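Local coordinates for arylesterase (Agrobacterium tumefaciens, PDB 3DCI), which probably hydrolyses ester bonds as a member of the SGNH (GDSL-like) hydrolase family and binds zinc, at residues Gly128-Arg131 against Leu132-Val136. Residues are numbered along the deposited sequence; the frame is centred on the assembly and turned at random.
Sequences GMRR and LAQIV
Arg131 reaches forward along helix 122-138 to Gln134 and Ile135, one turn further on. The helix is one of those packed against the parallel sheet of this SGNH-type alpha/beta fold. Regular i to i+4 bonds run through it, such as Ile135 N to Arg131 O at 3.0 Å. In the Arg131 side chain, CB is held by the chain itself beside its own peptide. CG, anti to the backbone N, sends the chain forward along the helix, and the bend at chi2 (59°) swings CD toward Gln134. The first real contact is made there, with CD 3.6 Å from Gln134 OE1. NE meets CG1 and CD1 of Ile135. The guanidinium lays one face on Ile135 CG1, which sits 3.8 Å above its plane, toward the rim. Ile140 of a neighbouring subunit packs on both Arg131 and Gln134. Leu132 and Ile135 pack on helix 88-99; Met129 and Ala133 meet helix 178-189 and strand 149-154. At the other end of the amide, Arg130 CG lies 4.1 Å from Gln134 NE2. Arg130 NH2 forms a salt bridge with Glu188, and a water accepts from Gln134 NE2 (3.1 Å) and weakly from Arg130 NH1. The amide therefore uses both ends. At the tip of Arg131, NH1 donates to Gln134 OE1 at 3.2 Å, within the guanidinium plane, although the two flat groups stand 78° apart.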
loop_
_atom_site.group_PDB
_atom_site.type_symbol
_atom_site.label_atom_id
_atom_site.label_comp_id
_atom_site.label_asym_id
_atom_site.label_seq_id
_atom_site.Cartn_x
_atom_site.Cartn_y
_atom_site.Cartn_z
ATOM N N GLY A 128 -16.754 -10.008 3.116
ATOM C CA GLY A 128 -15.550 -9.842 3.891
ATOM C C GLY A 128 -15.384 -10.979 4.881
ATOM O O GLY A 128 -14.287 -11.501 5.059
HETATM N N MSE A 129 -16.479 -11.370 5.534
HETATM C CA MSE A 129 -16.439 -12.504 6.447
HETATM C C MSE A 129 -16.036 -13.796 5.747
HETATM O O MSE A 129 -15.332 -14.621 6.339
HETATM C CB MSE A 129 -17.775 -12.683 7.144
HETATM C CG MSE A 129 -17.728 -13.682 8.288
HETATM SE SE MSE A 129 -16.523 -13.186 9.776
HETATM C CE MSE A 129 -17.583 -11.827 10.647
ATOM N N ARG A 130 -16.506 -13.998 4.510
ATOM C CA ARG A 130 -16.094 -15.149 3.735
ATOM C C ARG A 130 -14.576 -15.080 3.495
ATOM O O ARG A 130 -13.876 -16.085 3.642
ATOM C CB ARG A 130 -16.846 -15.219 2.399
ATOM C CG ARG A 130 -16.401 -16.357 1.507
ATOM C CD ARG A 130 -17.001 -16.263 0.111
ATOM N NE ARG A 130 -18.459 -16.370 0.155
ATOM C CZ ARG A 130 -19.127 -17.524 0.169
ATOM N NH1 ARG A 130 -18.489 -18.686 0.105
ATOM N NH2 ARG A 130 -20.450 -17.512 0.219
ATOM N N ARG A 131 -14.061 -13.886 3.165
ATOM C CA ARG A 131 -12.611 -13.750 2.975
ATOM C C ARG A 131 -11.836 -14.087 4.275
ATOM O O ARG A 131 -10.853 -14.812 4.255
ATOM C CB ARG A 131 -12.247 -12.371 2.456
ATOM C CG ARG A 131 -10.756 -12.144 2.198
ATOM C CD ARG A 131 -10.200 -13.144 1.163
ATOM N NE ARG A 131 -8.739 -13.089 1.181
ATOM C CZ ARG A 131 -7.939 -14.093 0.830
ATOM N NH1 ARG A 131 -8.431 -15.274 0.439
ATOM N NH2 ARG A 131 -6.621 -13.914 0.874
ATOM N N LEU A 132 -12.311 -13.616 5.416
ATOM C CA LEU A 132 -11.620 -13.938 6.681
ATOM C C LEU A 132 -11.642 -15.445 7.009
ATOM O O LEU A 132 -10.637 -16.024 7.487
ATOM C CB LEU A 132 -12.240 -13.136 7.819
ATOM C CG LEU A 132 -12.189 -11.603 7.712
ATOM C CD1 LEU A 132 -12.763 -10.936 8.950
ATOM C CD2 LEU A 132 -10.762 -11.128 7.490
ATOM N N ALA A 133 -12.782 -16.083 6.749
ATOM C CA ALA A 133 -12.889 -17.529 6.894
ATOM C C ALA A 133 -11.832 -18.247 6.041
ATOM O O ALA A 133 -11.131 -19.133 6.522
ATOM C CB ALA A 133 -14.309 -18.008 6.560
ATOM N N GLN A 134 -11.694 -17.848 4.780
ATOM C CA GLN A 134 -10.701 -18.454 3.879
ATOM C C GLN A 134 -9.286 -18.254 4.386
ATOM O O GLN A 134 -8.441 -19.155 4.287
ATOM C CB GLN A 134 -10.781 -17.846 2.491
ATOM C CG GLN A 134 -12.034 -18.184 1.737
ATOM C CD GLN A 134 -12.162 -17.394 0.420
ATOM O OE1 GLN A 134 -11.422 -16.403 0.141
ATOM N NE2 GLN A 134 -13.117 -17.817 -0.382
ATOM N N ILE A 135 -9.017 -17.066 4.913
ATOM C CA ILE A 135 -7.716 -16.788 5.517
ATOM C C ILE A 135 -7.417 -17.734 6.678
ATOM O O ILE A 135 -6.337 -18.328 6.739
ATOM C CB ILE A 135 -7.615 -15.316 5.987
ATOM C CG1 ILE A 135 -7.535 -14.400 4.755
ATOM C CG2 ILE A 135 -6.378 -15.121 6.934
ATOM C CD1 ILE A 135 -7.554 -12.873 5.020
ATOM N N VAL A 136 -8.376 -17.891 7.589
ATOM C CA VAL A 136 -8.201 -18.777 8.741
ATOM C C VAL A 136 -7.939 -20.212 8.253
ATOM O O VAL A 136 -7.040 -20.884 8.766
ATOM C CB VAL A 136 -9.442 -18.758 9.692
ATOM C CG1 VAL A 136 -9.350 -19.897 10.717
ATOM C CG2 VAL A 136 -9.648 -17.347 10.385
HETATM O O HOH W 1 -15.313 -20.013 0.020
#